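Local coordinates for secreted effector protein sseI (Salmonella enterica subsp. enterica serovar Typhimurium, PDB 4G29) that is a secreted virulence effector whose catalytic domain belongs to the cysteine protease superfamily and probably acts through a papain-like active site, at residues Thr136-Ser139 and Ile143-Asn146; Ser44-Val49 and Asn79-Val84; Asp70-Glu75 and Pro169-Thr174; Ser14-Ala19 and Lys90-Asp95. All coordinates share one frame; numbering follows the deposited sequence.

Contact 1 (Thr136-Ser139 and Ile143-Asn146); sequences TDFS and IAAN
Phe138 and Ile143 both set CG or CG1 anti to the carbonyl carbon, with chi1 of -61° and -60°. In Phe138 this directs the ring from strand 132-138 toward helix 141-147. In Ile143 it leads CG1 and CD1 off the strand, and the CG2 branch does the touching. Ile143 CG2 sits 3.5 Å from Phe138 CD1, and the two side chains cross at about a right angle. Ala144 packs beside the other ortho carbon, on the same side of the ring: its CB lies 3.5 Å from Phe138 CD2. The backbone takes part as well. Ala144 CA stands over the ring face, 3.9 Å from the centroid of the Phe138 ring and 27° off its normal, which makes a CH-pi contact. The opposite face is lined by Thr136 CG2 of the same strand, offset toward the rim. Phe138 also touches Tyr148, and Ala144 reaches on to Tyr63 of strand 61-69. Few residues separate strand 132-138 from helix 141-147, and the helix packs on Phe138, the strand's last residue. No hydrogen bond joins the two segments. The contact rests on dispersion and CH-pi attraction between an aromatic ring and small aliphatic groups.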
loop_
_atom_site.group_PDB
_atom_site.type_symbol
_atom_site.label_atom_id
_atom_site.label_comp_id
_atom_site.label_asym_id
_atom_site.label_seq_id
_atom_site.Cartn_x
_atom_site.Cartn_y
_atom_site.Cartn_z
ATOM N N THR A 136 -1.043 8.484 3.167
ATOM C CA THR A 136 -1.836 8.983 4.237
ATOM C C THR A 136 -2.807 7.836 4.612
ATOM O O THR A 136 -3.274 7.140 3.724
ATOM C CB THR A 136 -2.677 10.231 3.820
ATOM O OG1 THR A 136 -1.838 11.247 3.277
ATOM C CG2 THR A 136 -3.557 10.767 5.005
ATOM N N ASP A 137 -3.017 7.614 5.911
ATOM C CA ASP A 137 -4.054 6.710 6.416
ATOM C C ASP A 137 -5.384 7.412 6.670
ATOM O O ASP A 137 -5.438 8.532 7.236
ATOM C CB ASP A 137 -3.566 5.992 7.689
ATOM C CG ASP A 137 -2.393 5.069 7.459
ATOM O OD1 ASP A 137 -2.225 4.573 6.354
ATOM O OD2 ASP A 137 -1.619 4.831 8.419
ATOM N N PHE A 138 -6.470 6.720 6.323
ATOM C CA PHE A 138 -7.830 7.252 6.395
ATOM C C PHE A 138 -8.719 6.252 7.096
ATOM O O PHE A 138 -8.480 5.040 7.069
ATOM C CB PHE A 138 -8.377 7.497 4.982
ATOM C CG PHE A 138 -7.603 8.468 4.199
ATOM C CD1 PHE A 138 -7.941 9.804 4.235
ATOM C CD2 PHE A 138 -6.560 8.074 3.351
ATOM C CE1 PHE A 138 -7.234 10.736 3.494
ATOM C CE2 PHE A 138 -5.888 9.050 2.587
ATOM C CZ PHE A 138 -6.214 10.328 2.679
ATOM N N SER A 139 -9.793 6.744 7.703
ATOM C CA SER A 139 -10.735 5.848 8.358
ATOM C C SER A 139 -11.717 5.258 7.350
ATOM O O SER A 139 -12.385 4.273 7.647
ATOM C CB SER A 139 -11.477 6.614 9.469
ATOM O OG SER A 139 -12.318 7.560 8.827
ATOM N N ILE A 143 -12.899 7.802 1.024
ATOM C CA ILE A 143 -12.052 8.992 1.285
ATOM C C ILE A 143 -10.613 8.798 0.809
ATOM O O ILE A 143 -10.042 9.673 0.136
ATOM C CB ILE A 143 -12.125 9.377 2.761
ATOM C CG1 ILE A 143 -13.567 9.689 3.118
ATOM C CG2 ILE A 143 -11.205 10.528 3.071
ATOM C CD1 ILE A 143 -14.207 10.859 2.398
ATOM N N ALA A 144 -10.054 7.629 1.124
ATOM C CA ALA A 144 -8.710 7.248 0.713
ATOM C C ALA A 144 -8.639 7.304 -0.830
ATOM O O ALA A 144 -7.740 7.911 -1.393
ATOM C CB ALA A 144 -8.343 5.853 1.270
ATOM N N ALA A 145 -9.615 6.687 -1.494
ATOM C CA ALA A 145 -9.600 6.575 -2.940
ATOM C C ALA A 145 -9.665 7.966 -3.598
ATOM O O ALA A 145 -9.012 8.232 -4.621
ATOM C CB ALA A 145 -10.782 5.688 -3.375
ATOM N N ASN A 146 -10.482 8.841 -3.014
ATOM C CA ASN A 146 -10.645 10.190 -3.538
ATOM C C ASN A 146 -9.410 11.061 -3.362
ATOM O O ASN A 146 -9.050 11.799 -4.279
ATOM C CB ASN A 146 -11.860 10.884 -2.926
ATOM C CG ASN A 146 -11.975 12.355 -3.390
ATOM O OD1 ASN A 146 -11.611 13.296 -2.647
ATOM N ND2 ASN A 146 -12.381 12.544 -4.644
#

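Contact 2 (Ser44-Val49 and Asn79-Val84); sequences SLMTPV and NHFAVV
Met46 of helix 42-55 packs on Phe81 of strand 78-87. Met46 is present as selenomethionine. Its selenium, SE, lies 3.8 Å from Phe81 CB and passes on to the ring obliquely, 4.7 Å from SE to the Phe81 ring centroid. This is a Met-aromatic contact. The terminal methyl goes further over the ring: Met46 CE is 4.2 Å from the Phe81 centroid and 24° off the normal, a CH-pi contact above the face. The bend at chi3 (-81°) turns the methyl back over the ring. One turn along, Val49 CG1 packs 3.9 Å from Val83 CG2, the two valines sliding past each other in opposite directions. The same Val83 CG2 also rests 3.7 Å from the backbone oxygen Met46 O. All four residues are buried, and no hydrogen bond crosses the contact.

The axes of the two short segments run nearly parallel, 5° apart and 8.0 Å at closest approach. Phe81 and Val83 both point at the helix from the same side of the strand. Beyond the first shell, Phe81 touches Cys42 and Glu43, Val83 touches Met53, and Val49 touches Phe94 of the next strand. His80, between Asn79 and Phe81, touches Cys42, and its NE2 is hydrogen-bonded to Asp95 OD1. Cys42, His80 and Asp95 are consistent with a catalytic triad. A helix headed by the cysteine and packed on the antiparallel sheet that carries the histidine is typical of the papain-like fold.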
loop_
_atom_site.group_PDB
_atom_site.type_symbol
_atom_site.label_atom_id
_atom_site.label_comp_id
_atom_site.label_asym_id
_atom_site.label_seq_id
_atom_site.Cartn_x
_atom_site.Cartn_y
_atom_site.Cartn_z
ATOM N N SER A 44 -10.307 -2.057 -5.236
ATOM C CA SER A 44 -11.442 -2.976 -4.984
ATOM C C SER A 44 -11.151 -3.977 -3.844
ATOM O O SER A 44 -12.065 -4.613 -3.349
ATOM C CB SER A 44 -11.868 -3.749 -6.264
ATOM O OG SER A 44 -10.959 -4.801 -6.591
ATOM N N LEU A 45 -9.864 -4.186 -3.525
ATOM C CA LEU A 45 -9.467 -5.105 -2.473
ATOM C C LEU A 45 -9.555 -4.455 -1.092
ATOM O O LEU A 45 -9.497 -5.196 -0.089
ATOM C CB LEU A 45 -8.074 -5.673 -2.717
ATOM C CG LEU A 45 -7.959 -6.719 -3.799
ATOM C CD1 LEU A 45 -6.500 -6.881 -4.298
ATOM C CD2 LEU A 45 -8.536 -8.074 -3.393
HETATM N N MSE A 46 -9.705 -3.135 -0.981
HETATM C CA MSE A 46 -9.696 -2.507 0.347
HETATM C C MSE A 46 -10.789 -3.069 1.262
HETATM O O MSE A 46 -10.520 -3.496 2.394
HETATM C CB MSE A 46 -9.800 -0.974 0.277
HETATM C CG MSE A 46 -8.467 -0.331 -0.165
HETATM SE SE MSE A 46 -8.520 1.636 0.135
HETATM C CE MSE A 46 -9.509 2.006 -1.528
ATOM N N THR A 47 -12.033 -3.043 0.778
ATOM C CA THR A 47 -13.166 -3.443 1.599
ATOM C C THR A 47 -13.047 -4.918 1.986
ATOM O O THR A 47 -13.148 -5.273 3.189
ATOM C CB THR A 47 -14.472 -3.059 0.939
ATOM O OG1 THR A 47 -14.569 -1.628 0.960
ATOM C CG2 THR A 47 -15.670 -3.720 1.630
ATOM N N PRO A 48 -12.795 -5.818 0.997
ATOM C CA PRO A 48 -12.717 -7.202 1.389
ATOM C C PRO A 48 -11.598 -7.538 2.369
ATOM O O PRO A 48 -11.796 -8.288 3.334
ATOM C CB PRO A 48 -12.491 -7.943 0.075
ATOM C CG PRO A 48 -12.719 -6.961 -1.010
ATOM C CD PRO A 48 -12.921 -5.627 -0.464
ATOM N N VAL A 49 -10.429 -6.959 2.151
ATOM C CA VAL A 49 -9.305 -7.125 3.075
ATOM C C VAL A 49 -9.611 -6.564 4.454
ATOM O O VAL A 49 -9.263 -7.237 5.482
ATOM C CB VAL A 49 -7.976 -6.572 2.483
ATOM C CG1 VAL A 49 -6.833 -6.507 3.530
ATOM C CG2 VAL A 49 -7.571 -7.432 1.302
ATOM N N ASN A 79 -0.846 5.489 -8.198
ATOM C CA ASN A 79 -1.475 5.304 -6.895
ATOM C C ASN A 79 -1.434 3.845 -6.466
ATOM O O ASN A 79 -1.178 2.901 -7.277
ATOM C CB ASN A 79 -2.850 5.981 -6.805
ATOM C CG ASN A 79 -3.912 5.291 -7.645
ATOM O OD1 ASN A 79 -3.599 4.305 -8.331
ATOM N ND2 ASN A 79 -5.179 5.769 -7.586
ATOM N N HIS A 80 -1.648 3.632 -5.189
ATOM C CA HIS A 80 -1.726 2.311 -4.626
ATOM C C HIS A 80 -2.465 2.413 -3.275
ATOM O O HIS A 80 -2.580 3.493 -2.694
ATOM C CB HIS A 80 -0.332 1.710 -4.414
ATOM C CG HIS A 80 -0.337 0.244 -4.095
ATOM N ND1 HIS A 80 -0.888 -0.704 -4.931
ATOM C CD2 HIS A 80 0.138 -0.434 -3.019
ATOM C CE1 HIS A 80 -0.748 -1.895 -4.381
ATOM N NE2 HIS A 80 -0.145 -1.756 -3.209
ATOM N N PHE A 81 -2.989 1.290 -2.847
ATOM C CA PHE A 81 -3.788 1.195 -1.611
ATOM C C PHE A 81 -3.475 -0.053 -0.821
ATOM O O PHE A 81 -3.350 -1.156 -1.375
ATOM C CB PHE A 81 -5.290 1.277 -1.898
ATOM C CG PHE A 81 -5.680 2.549 -2.602
ATOM C CD1 PHE A 81 -5.933 3.686 -1.887
ATOM C CD2 PHE A 81 -5.786 2.580 -3.967
ATOM C CE1 PHE A 81 -6.240 4.839 -2.513
ATOM C CE2 PHE A 81 -6.108 3.776 -4.587
ATOM C CZ PHE A 81 -6.312 4.869 -3.865
ATOM N N ALA A 82 -3.397 0.099 0.490
ATOM C CA ALA A 82 -3.201 -1.037 1.361
ATOM C C ALA A 82 -4.139 -0.858 2.575
ATOM O O ALA A 82 -4.723 0.208 2.737
ATOM C CB ALA A 82 -1.717 -1.151 1.824
ATOM N N VAL A 83 -4.181 -1.842 3.443
ATOM C CA VAL A 83 -5.028 -1.758 4.660
ATOM C C VAL A 83 -4.159 -2.010 5.890
ATOM O O VAL A 83 -3.317 -2.909 5.881
ATOM C CB VAL A 83 -6.242 -2.724 4.579
ATOM C CG1 VAL A 83 -7.209 -2.500 5.719
ATOM C CG2 VAL A 83 -7.001 -2.594 3.219
ATOM N N VAL A 84 -4.342 -1.187 6.916
ATOM C CA VAL A 84 -3.529 -1.226 8.125
ATOM C C VAL A 84 -4.436 -1.547 9.310
ATOM O O VAL A 84 -5.581 -1.054 9.414
ATOM C CB VAL A 84 -2.905 0.154 8.411
ATOM C CG1 VAL A 84 -1.821 0.037 9.468
ATOM C CG2 VAL A 84 -2.445 0.823 7.151
#

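Contact 3 (Asp70-Glu75 and Pro169-Thr174)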
loop_
_atom_site.group_PDB
_atom_site.type_symbol
_atom_site.label_atom_id
_atom_site.label_comp_id
_atom_site.label_asym_id
_atom_site.label_seq_id
_atom_site.Cartn_x
_atom_site.Cartn_y
_atom_site.Cartn_z
ATOM N N ASP A 70 7.680 9.284 -10.071
ATOM C CA ASP A 70 8.953 9.026 -10.758
ATOM C C ASP A 70 9.734 10.298 -11.020
ATOM O O ASP A 70 10.975 10.304 -10.995
ATOM C CB ASP A 70 8.677 8.381 -12.106
ATOM C CG ASP A 70 8.154 6.972 -11.990
ATOM O OD1 ASP A 70 8.588 6.247 -11.081
ATOM O OD2 ASP A 70 7.322 6.579 -12.845
ATOM N N LYS A 71 9.026 11.385 -11.300
ATOM C CA LYS A 71 9.666 12.673 -11.634
ATOM C C LYS A 71 8.717 13.853 -11.336
ATOM O O LYS A 71 7.511 13.651 -11.306
ATOM C CB LYS A 71 10.068 12.681 -13.117
ATOM C CG LYS A 71 8.953 12.403 -14.095
ATOM C CD LYS A 71 9.417 12.442 -15.549
ATOM C CE LYS A 71 8.210 12.508 -16.499
ATOM N NZ LYS A 71 8.558 12.414 -17.956
ATOM N N PRO A 72 9.246 15.087 -11.157
ATOM C CA PRO A 72 8.398 16.220 -10.762
ATOM C C PRO A 72 7.346 16.624 -11.786
ATOM O O PRO A 72 6.357 17.258 -11.426
ATOM C CB PRO A 72 9.398 17.406 -10.643
ATOM C CG PRO A 72 10.711 16.858 -10.805
ATOM C CD PRO A 72 10.660 15.475 -11.304
ATOM N N THR A 73 7.588 16.293 -13.056
ATOM C CA THR A 73 6.717 16.716 -14.151
ATOM C C THR A 73 5.672 15.666 -14.540
ATOM O O THR A 73 4.935 15.853 -15.501
ATOM C CB THR A 73 7.539 17.101 -15.435
ATOM O OG1 THR A 73 8.268 15.955 -15.921
ATOM C CG2 THR A 73 8.469 18.228 -15.124
ATOM N N GLU A 74 5.640 14.551 -13.814
ATOM C CA GLU A 74 4.686 13.497 -14.104
ATOM C C GLU A 74 3.303 14.062 -13.976
ATOM O O GLU A 74 3.013 14.730 -13.011
ATOM C CB GLU A 74 4.862 12.400 -13.073
ATOM C CG GLU A 74 4.124 11.166 -13.366
ATOM C CD GLU A 74 4.606 10.024 -12.498
ATOM O OE1 GLU A 74 5.319 10.284 -11.490
ATOM O OE2 GLU A 74 4.261 8.876 -12.834
ATOM N N GLU A 75 2.448 13.798 -14.952
ATOM C CA GLU A 75 1.121 14.399 -14.951
ATOM C C GLU A 75 0.146 13.757 -13.984
ATOM O O GLU A 75 -0.683 14.453 -13.407
ATOM C CB GLU A 75 0.554 14.374 -16.375
ATOM C CG GLU A 75 1.288 15.327 -17.339
ATOM C CD GLU A 75 0.520 15.523 -18.626
ATOM O OE1 GLU A 75 -0.593 16.115 -18.591
ATOM O OE2 GLU A 75 1.008 15.044 -19.670
ATOM N N PRO A 169 13.749 10.903 -2.135
ATOM C CA PRO A 169 14.879 10.835 -3.062
ATOM C C PRO A 169 15.555 12.191 -3.233
ATOM O O PRO A 169 14.917 13.261 -3.037
ATOM C CB PRO A 169 14.285 10.385 -4.368
ATOM C CG PRO A 169 12.843 10.301 -4.188
ATOM C CD PRO A 169 12.472 10.484 -2.761
ATOM N N ARG A 170 16.837 12.125 -3.579
ATOM C CA ARG A 170 17.613 13.339 -3.787
ATOM C C ARG A 170 16.920 14.287 -4.768
ATOM O O ARG A 170 16.868 15.488 -4.514
ATOM C CB ARG A 170 19.065 13.004 -4.171
ATOM C CG ARG A 170 19.870 12.484 -2.937
ATOM C CD ARG A 170 21.394 12.262 -3.196
ATOM N NE ARG A 170 22.124 13.463 -3.622
ATOM C CZ ARG A 170 23.441 13.515 -3.848
ATOM N NH1 ARG A 170 24.219 12.444 -3.660
ATOM N NH2 ARG A 170 23.999 14.650 -4.248
ATOM N N TRP A 171 16.379 13.785 -5.867
ATOM C CA TRP A 171 15.726 14.670 -6.811
ATOM C C TRP A 171 14.596 15.477 -6.177
ATOM O O TRP A 171 14.390 16.627 -6.537
ATOM C CB TRP A 171 15.249 13.952 -8.065
ATOM C CG TRP A 171 14.076 13.024 -7.915
ATOM C CD1 TRP A 171 14.133 11.662 -7.817
ATOM C CD2 TRP A 171 12.664 13.367 -7.852
ATOM N NE1 TRP A 171 12.871 11.143 -7.698
ATOM C CE2 TRP A 171 11.951 12.158 -7.710
ATOM C CE3 TRP A 171 11.955 14.561 -7.890
ATOM C CZ2 TRP A 171 10.543 12.118 -7.639
ATOM C CZ3 TRP A 171 10.577 14.537 -7.776
ATOM C CH2 TRP A 171 9.875 13.314 -7.675
ATOM N N PHE A 172 13.855 14.901 -5.229
ATOM C CA PHE A 172 12.723 15.618 -4.678
ATOM C C PHE A 172 13.197 16.680 -3.718
ATOM O O PHE A 172 12.687 17.803 -3.709
ATOM C CB PHE A 172 11.785 14.621 -3.964
ATOM C CG PHE A 172 10.663 15.249 -3.233
ATOM C CD1 PHE A 172 9.658 15.968 -3.886
ATOM C CD2 PHE A 172 10.559 15.092 -1.892
ATOM C CE1 PHE A 172 8.590 16.498 -3.159
ATOM C CE2 PHE A 172 9.490 15.612 -1.159
ATOM C CZ PHE A 172 8.521 16.310 -1.780
ATOM N N ASN A 173 14.234 16.357 -2.936
ATOM C CA ASN A 173 14.794 17.360 -2.041
ATOM C C ASN A 173 15.396 18.531 -2.814
ATOM O O ASN A 173 15.188 19.704 -2.430
ATOM C CB ASN A 173 15.775 16.723 -1.060
ATOM C CG ASN A 173 15.033 15.960 0.029
ATOM O OD1 ASN A 173 14.563 16.565 0.985
ATOM N ND2 ASN A 173 14.815 14.661 -0.183
ATOM N N THR A 174 16.023 18.236 -3.958
ATOM C CA THR A 174 16.567 19.296 -4.816
ATOM C C THR A 174 15.429 20.098 -5.437
ATOM O O THR A 174 15.422 21.333 -5.410
ATOM C CB THR A 174 17.460 18.732 -5.916
ATOM O OG1 THR A 174 18.605 18.113 -5.297
ATOM C CG2 THR A 174 17.921 19.868 -6.916
#
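One face of the Trp171 indole lies against Lys71 CA and, near the rim, Asp70 O. Lys71 CA stands over the six-membered ring, 4.2 Å from its centroid and 19° off the normal, a CH-pi contact. The carbonyl oxygen Asp70 O comes obliquely to within 3.8 Å of Trp171 CZ2. Pro72 also approaches obliquely, its CD 3.7 Å from Trp171 CZ3 and its CG close behind. The opposite face of the indole is lined by Phe172 CB of its own helix. With chi1 at 71°, CG of Trp171 lies between the backbone N and the carbonyl carbon, and the ring is thrown out toward the loop. No hydrogen bond crosses the contact.

Each side is shaped by its own bonds. The loop makes a type I beta turn from Lys71 to Glu74, closed by Glu74 N to Lys71 O at 3.3 Å. Glu74 then reaches back: its OE1 accepts from Asp70 N at 2.9 Å, on the syn side of the carboxylate. The Asp70 carboxylate itself forms a salt bridge with Lys131. On the helix side Pro169 takes the N-cap position. Its oxygen accepts from the backbone N of Phe172 and of Asn173, and from Asn173 ND2, which comes from above the carbonyl plane. Trp171 and Phe172 also pack on Leu132 of strand 132-138. The contact lies at the surface, far from the presumed active site, where a beta turn docks on the first turn of the final helix, 170-176.

Contact 4 (Ser14-Ala19 and Lys90-Asp95)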
loop_
_atom_site.group_PDB
_atom_site.type_symbol
_atom_site.label_atom_id
_atom_site.label_comp_id
_atom_site.label_asym_id
_atom_site.label_seq_id
_atom_site.Cartn_x
_atom_site.Cartn_y
_atom_site.Cartn_z
ATOM N N SER A 14 6.140 -13.320 10.457
ATOM C CA SER A 14 5.894 -14.437 11.385
ATOM C C SER A 14 5.352 -13.944 12.723
ATOM O O SER A 14 4.861 -14.761 13.520
ATOM C CB SER A 14 7.186 -15.231 11.631
ATOM O OG SER A 14 7.479 -15.969 10.471
ATOM N N ASP A 15 5.428 -12.623 12.941
ATOM C CA ASP A 15 4.846 -11.910 14.096
ATOM C C ASP A 15 3.357 -12.230 14.254
ATOM O O ASP A 15 2.837 -12.261 15.374
ATOM C CB ASP A 15 4.967 -10.373 13.940
ATOM C CG ASP A 15 6.406 -9.830 14.053
ATOM O OD1 ASP A 15 7.391 -10.571 14.310
ATOM O OD2 ASP A 15 6.542 -8.590 13.875
ATOM N N ILE A 16 2.672 -12.410 13.123
ATOM C CA ILE A 16 1.257 -12.845 13.075
ATOM C C ILE A 16 1.233 -14.012 12.112
ATOM O O ILE A 16 2.207 -14.211 11.407
ATOM C CB ILE A 16 0.287 -11.697 12.601
ATOM C CG1 ILE A 16 0.800 -11.066 11.313
ATOM C CG2 ILE A 16 0.092 -10.658 13.759
ATOM C CD1 ILE A 16 -0.220 -10.199 10.578
ATOM N N ASP A 17 0.140 -14.771 12.031
ATOM C CA ASP A 17 0.159 -15.915 11.102
ATOM C C ASP A 17 -0.154 -15.459 9.661
ATOM O O ASP A 17 -1.190 -15.808 9.072
ATOM C CB ASP A 17 -0.737 -17.055 11.546
ATOM C CG ASP A 17 -0.328 -18.392 10.907
ATOM O OD1 ASP A 17 0.424 -18.413 9.875
ATOM O OD2 ASP A 17 -0.757 -19.428 11.440
ATOM N N ALA A 18 0.769 -14.675 9.101
ATOM C CA ALA A 18 0.566 -14.113 7.775
ATOM C C ALA A 18 0.448 -15.172 6.686
ATOM O O ALA A 18 -0.358 -15.028 5.760
ATOM C CB ALA A 18 1.685 -13.131 7.425
ATOM N N ALA A 19 1.225 -16.248 6.790
ATOM C CA ALA A 19 1.178 -17.286 5.762
ATOM C C ALA A 19 -0.206 -17.933 5.750
ATOM O O ALA A 19 -0.809 -18.116 4.682
ATOM C CB ALA A 19 2.266 -18.338 5.992
ATOM N N LYS A 90 0.522 -3.488 17.979
ATOM C CA LYS A 90 1.362 -3.238 16.807
ATOM C C LYS A 90 0.498 -3.176 15.557
ATOM O O LYS A 90 -0.516 -3.878 15.468
ATOM C CB LYS A 90 2.448 -4.295 16.649
ATOM C CG LYS A 90 3.367 -4.365 17.843
ATOM C CD LYS A 90 4.462 -5.401 17.630
ATOM C CE LYS A 90 3.936 -6.803 17.859
ATOM N NZ LYS A 90 3.732 -7.118 19.318
ATOM N N ASP A 91 0.911 -2.318 14.632
ATOM C CA ASP A 91 0.264 -2.189 13.313
ATOM C C ASP A 91 0.828 -3.192 12.312
ATOM O O ASP A 91 2.033 -3.415 12.250
ATOM C CB ASP A 91 0.454 -0.779 12.784
ATOM C CG ASP A 91 -0.540 0.242 13.396
ATOM O OD1 ASP A 91 -1.476 -0.168 14.113
ATOM O OD2 ASP A 91 -0.382 1.478 13.138
ATOM N N TYR A 92 -0.077 -3.793 11.530
ATOM C CA TYR A 92 0.258 -4.622 10.371
ATOM C C TYR A 92 -0.410 -4.065 9.097
ATOM O O TYR A 92 -1.499 -3.506 9.148
ATOM C CB TYR A 92 -0.202 -6.067 10.662
ATOM C CG TYR A 92 0.553 -6.629 11.833
ATOM C CD1 TYR A 92 1.795 -7.239 11.666
ATOM C CD2 TYR A 92 0.086 -6.431 13.120
ATOM C CE1 TYR A 92 2.484 -7.738 12.755
ATOM C CE2 TYR A 92 0.768 -6.896 14.191
ATOM C CZ TYR A 92 1.979 -7.549 14.005
ATOM O OH TYR A 92 2.699 -8.040 15.086
ATOM N N VAL A 93 0.279 -4.223 7.987
ATOM C CA VAL A 93 -0.190 -3.779 6.695
ATOM C C VAL A 93 -0.420 -5.023 5.854
ATOM O O VAL A 93 0.483 -5.822 5.664
ATOM C CB VAL A 93 0.789 -2.853 6.007
ATOM C CG1 VAL A 93 0.187 -2.311 4.708
ATOM C CG2 VAL A 93 1.158 -1.670 6.945
ATOM N N PHE A 94 -1.659 -5.185 5.406
ATOM C CA PHE A 94 -2.027 -6.148 4.376
ATOM C C PHE A 94 -1.989 -5.410 3.038
ATOM O O PHE A 94 -2.776 -4.458 2.780
ATOM C CB PHE A 94 -3.413 -6.714 4.658
ATOM C CG PHE A 94 -3.469 -7.785 5.720
ATOM C CD1 PHE A 94 -3.145 -7.522 7.046
ATOM C CD2 PHE A 94 -4.029 -9.034 5.408
ATOM C CE1 PHE A 94 -3.262 -8.529 8.045
ATOM C CE2 PHE A 94 -4.179 -9.987 6.349
ATOM C CZ PHE A 94 -3.765 -9.765 7.687
ATOM N N ASP A 95 -1.076 -5.833 2.180
ATOM C CA ASP A 95 -0.900 -5.221 0.877
ATOM C C ASP A 95 -0.765 -6.337 -0.141
ATOM O O ASP A 95 0.319 -6.600 -0.673
ATOM C CB ASP A 95 0.340 -4.309 0.920
ATOM C CG ASP A 95 0.578 -3.516 -0.369
ATOM O OD1 ASP A 95 -0.204 -3.645 -1.320
ATOM O OD2 ASP A 95 1.589 -2.756 -0.389
HETATM O O HOH W 1 5.214 -6.528 14.681
#
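The loop leading into helix 18-26 lies against strand 90-95 of the central sheet, with Ile16 and Asp15 meeting Tyr92. Ile16 CG2 rides over the face of the Tyr92 ring, 3.9 Å from its centroid and 19° off the normal, a CH-pi contact. The nearest ring atom is Tyr92 CZ, 3.6 Å from Ile16 CG2. Chi1 of Ile16 is 51°, which sets CG1 between the backbone N and the carbonyl carbon, and the extended chi2 carries Ile16 CD1 to within 3.7 Å of Tyr92 CD1. Ile16 CD1 also makes a looser contact with Phe94 CE1, at 4.3 Å. Asp15 comes in at the ring's edge, its CB 3.4 Å from Tyr92 OH, with carboxylate and ring planes 82° apart. A water bridges the two residues: it donates to Asp15 OD2 at 2.6 Å and bonds to Tyr92 OH at 3.0 Å. Asp17 centres an inverse gamma turn, in which Ala18 N bonds to Ile16 O at 2.8 Å. Asp17 is also the N-cap, its OD1 taking the backbone N of Ala20. Ile16 and Ala18 also touch Ile114 of strand 113-116. A capped helix start is thus packed by an apolar residue onto the sheet of a papain-like domain.

How the contacts relate
Contacts 1, 2 and 4 all reach the one antiparallel sheet, whereas contact 3 lies off toward one end of the molecule. Contacts 1 and 2 have centres about 10 Å apart and touch, with Ala144 and Ala145 packed against the Phe81 ring. Contacts 2 and 4 have centres about 15 Å apart and sit on neighbouring strands, 78-87 and 90-95, joined by the His80 to Asp95 hydrogen bond. Contacts 3 and 4 have centres about 31 Å apart, on opposite sides of the chain's centre. Along the chain, contact 2 is nested inside contact 4, contact 1 inside contact 3, and contacts 3 and 4 cross. Two residues of the presumed triad, His80 and Asp95, thus come from contacts 2 and 4.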